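Local coordinates for structure-specific endonuclease subunit SLX1 (Candida glabrata, PDB 4XLG), which is predicted to be the catalytic subunit of the SLX1-SLX4 structure-specific endonuclease, which nicks branched DNA near junctions during repair and recombination, at residues B[240-245]-B[277-282]. The protein carries 1 engineered substitution. Sequence-based numbering, arbitrary orientation.
Sequences AFCRDT and PKCPKC. With ZN (zinc ion), chain D.
Cys242, Cys279 and Cys282 meet through a zinc ion: each thiolate sulfur binds the metal, and Cys247, from the same chain, supplies the fourth ligand of this Cys4 site. Cys242 sits just past the end of strand 239-241 and brings its SG to 2.4 Å from ZN. On the other side, Cys279 and Cys282 form a CxxC pair in the loop between helices 253-260 and 288-299. The SG of Cys282 binds ZN at 2.5 Å. The two cysteines of the pair turn differently to converge on one point: Cys279 swings its SG away from the backbone N (chi1 174°), while SG of Cys282 is tucked between the N and the carbonyl carbon (chi1 77°). Cys242 SG lies 3.9 Å from Cys279 SG and equally far from Cys282 SG, the spacing of neighbouring corners of a tetrahedron round the shared ion.

The tight part is the buried side, where Cys242 and Cys279 sit and Phe249 packs against Cys279. Here the backbone folds round the sulfurs. Cys279 SG accepts two N-H groups, from Lys281 N at 3.3 Å and, longer, from Cys282 N at 3.6 Å, as in a zinc knuckle; Cys242 SG accepts Asp244 N at 3.3 Å with an N-H...S angle of 159°. The open side is at Cys282, which is exposed but whose SG is also hydrogen-bonded, to a residue just outside the two segments; Asp244 is partly exposed nearby, its OD1 hydrogen-bonded to Ser246 OG.

Between these two segments the shared zinc makes the link, in a domain of the RING clan. Four thiolates would bring more negative charge than zinc neutralises, and the hydrogen bonds to all three sulfurs probably spread that excess, consistent with a structural site.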
ATOM      1  N   ALA B 240      16.904  -1.118  -8.496  1.00 39.58           N
ATOM      2  CA  ALA B 240      16.019   0.023  -8.310  1.00 36.88           C
ATOM      3  C   ALA B 240      16.050   0.847  -9.584  1.00 37.45           C
ATOM      4  O   ALA B 240      17.127   1.034 -10.194  1.00 37.99           O
ATOM      5  CB  ALA B 240      16.455   0.871  -7.098  1.00 34.86           C
ATOM      6  N   PHE B 241      14.872   1.308 -10.004  1.00 34.64           N
ATOM      7  CA  PHE B 241      14.718   2.069 -11.241  1.00 34.79           C
ATOM      8  C   PHE B 241      13.957   3.347 -10.975  1.00 37.68           C
ATOM      9  O   PHE B 241      13.124   3.394 -10.073  1.00 36.37           O
ATOM     10  CB  PHE B 241      13.946   1.270 -12.305  1.00 37.03           C
ATOM     11  CG  PHE B 241      14.547  -0.062 -12.618  1.00 35.18           C
ATOM     12  CD1 PHE B 241      14.301  -1.158 -11.802  1.00 35.78           C
ATOM     13  CD2 PHE B 241      15.362  -0.212 -13.727  1.00 39.48           C
ATOM     14  CE1 PHE B 241      14.850  -2.388 -12.100  1.00 35.46           C
ATOM     15  CE2 PHE B 241      15.914  -1.445 -14.044  1.00 41.82           C
ATOM     16  CZ  PHE B 241      15.665  -2.526 -13.222  1.00 36.91           C
ATOM     17  N   CYS B 242      14.170   4.349 -11.811  1.00 37.56           N
ATOM     18  CA  CYS B 242      13.336   5.528 -11.742  1.00 41.77           C
ATOM     19  C   CYS B 242      11.927   5.168 -12.196  1.00 41.48           C
ATOM     20  O   CYS B 242      11.754   4.325 -13.095  1.00 41.48           O
ATOM     21  CB  CYS B 242      13.892   6.660 -12.605  1.00 41.67           C
ATOM     22  SG  CYS B 242      12.858   8.187 -12.400  1.00 45.48           S
ATOM     23  N   ARG B 243      10.922   5.790 -11.585  1.00 38.59           N
ATOM     24  CA  ARG B 243       9.543   5.562 -12.006  1.00 39.60           C
ATOM     25  C   ARG B 243       9.302   6.082 -13.415  1.00 42.94           C
ATOM     26  O   ARG B 243       8.386   5.633 -14.085  1.00 46.44           O
ATOM     27  CB  ARG B 243       8.552   6.216 -11.038  1.00 44.81           C
ATOM     28  CG  ARG B 243       8.508   7.733 -11.098  1.00 51.15           C
ATOM     29  CD  ARG B 243       7.325   8.187 -10.225  1.00 56.71           C
ATOM     30  NE  ARG B 243       7.229   9.633 -10.037  1.00 65.86           N
ATOM     31  CZ  ARG B 243       6.499  10.440 -10.807  1.00 71.76           C
ATOM     32  NH1 ARG B 243       5.812   9.942 -11.834  1.00 72.84           N
ATOM     33  NH2 ARG B 243       6.457  11.743 -10.551  1.00 72.15           N
ATOM     34  N   ASP B 244      10.110   7.039 -13.861  1.00 47.36           N
ATOM     35  CA  ASP B 244      10.050   7.487 -15.246  1.00 48.10           C
ATOM     36  C   ASP B 244      10.864   6.493 -16.099  1.00 48.49           C
ATOM     37  O   ASP B 244      12.098   6.483 -16.035  1.00 48.99           O
ATOM     38  CB  ASP B 244      10.593   8.919 -15.363  1.00 54.66           C
ATOM     39  CG  ASP B 244      10.606   9.452 -16.792  1.00 56.67           C
ATOM     40  OD1 ASP B 244      10.386   8.688 -17.756  1.00 60.30           O
ATOM     41  OD2 ASP B 244      10.880  10.664 -16.952  1.00 56.04           O
ATOM     42  N   THR B 245      10.176   5.659 -16.886  1.00 46.82           N
ATOM     43  CA  THR B 245      10.845   4.586 -17.633  1.00 45.91           C
ATOM     44  C   THR B 245      11.781   5.127 -18.721  1.00 50.78           C
ATOM     45  O   THR B 245      12.559   4.366 -19.310  1.00 52.85           O
ATOM     46  CB  THR B 245       9.828   3.615 -18.297  1.00 51.88           C
ATOM     47  OG1 THR B 245       8.992   4.342 -19.200  1.00 50.89           O
ATOM     48  CG2 THR B 245       8.955   2.890 -17.248  1.00 47.97           C
ATOM     49  N   PRO B 277      11.955   9.404  -1.472  1.00 39.38           N
ATOM     50  CA  PRO B 277      13.281   9.746  -1.977  1.00 42.21           C
ATOM     51  C   PRO B 277      13.153  10.291  -3.401  1.00 42.14           C
ATOM     52  O   PRO B 277      12.185   9.994  -4.073  1.00 39.97           O
ATOM     53  CB  PRO B 277      14.028   8.405  -1.951  1.00 41.92           C
ATOM     54  CG  PRO B 277      12.922   7.379  -2.160  1.00 39.49           C
ATOM     55  CD  PRO B 277      11.714   7.945  -1.428  1.00 37.53           C
ATOM     56  N   LYS B 278      14.106  11.088  -3.846  1.00 44.83           N
ATOM     57  CA  LYS B 278      14.056  11.609  -5.207  1.00 47.20           C
ATOM     58  C   LYS B 278      15.086  10.916  -6.070  1.00 45.64           C
ATOM     59  O   LYS B 278      16.186  10.606  -5.609  1.00 46.99           O
ATOM     60  CB  LYS B 278      14.294  13.131  -5.240  1.00 54.71           C
ATOM     61  CG  LYS B 278      13.225  13.928  -4.504  1.00 54.81           C
ATOM     62  N   CYS B 279      14.739  10.703  -7.327  1.00 45.11           N
ATOM     63  CA  CYS B 279      15.696  10.164  -8.277  1.00 44.02           C
ATOM     64  C   CYS B 279      16.947  11.056  -8.338  1.00 49.18           C
ATOM     65  O   CYS B 279      16.846  12.256  -8.560  1.00 50.82           O
ATOM     66  CB  CYS B 279      15.063  10.038  -9.666  1.00 42.28           C
ATOM     67  SG  CYS B 279      16.247   9.538 -10.936  1.00 49.03           S
ATOM     68  N   PRO B 280      18.135  10.466  -8.155  1.00 52.57           N
ATOM     69  CA  PRO B 280      19.367  11.267  -8.211  1.00 55.67           C
ATOM     70  C   PRO B 280      19.645  11.876  -9.592  1.00 56.64           C
ATOM     71  O   PRO B 280      20.505  12.743  -9.702  1.00 59.82           O
ATOM     72  CB  PRO B 280      20.459  10.254  -7.833  1.00 56.40           C
ATOM     73  CG  PRO B 280      19.900   8.936  -8.228  1.00 53.43           C
ATOM     74  CD  PRO B 280      18.417   9.041  -7.904  1.00 52.61           C
ATOM     75  N   LYS B 281      18.921  11.442 -10.622  1.00 56.15           N
ATOM     76  CA  LYS B 281      19.163  11.949 -11.967  1.00 61.82           C
ATOM     77  C   LYS B 281      18.179  13.049 -12.365  1.00 64.46           C
ATOM     78  O   LYS B 281      18.589  14.134 -12.770  1.00 68.58           O
ATOM     79  CB  LYS B 281      19.106  10.820 -12.996  1.00 62.67           C
ATOM     80  CG  LYS B 281      20.244   9.821 -12.898  1.00 68.19           C
ATOM     81  CD  LYS B 281      20.760   9.421 -14.297  1.00 74.59           C
ATOM     82  N   CYS B 282      16.887  12.771 -12.266  1.00 56.53           N
ATOM     83  CA  CYS B 282      15.884  13.697 -12.775  1.00 56.85           C
ATOM     84  C   CYS B 282      15.147  14.388 -11.626  1.00 56.87           C
ATOM     85  O   CYS B 282      14.329  15.279 -11.856  1.00 58.47           O
ATOM     86  CB  CYS B 282      14.884  12.963 -13.677  1.00 53.99           C
ATOM     87  SG  CYS B 282      13.674  11.994 -12.726  1.00 56.02           S
TER
HETATM   88 ZN    ZN D 402      14.697   9.740 -12.784  1.00 48.47          ZN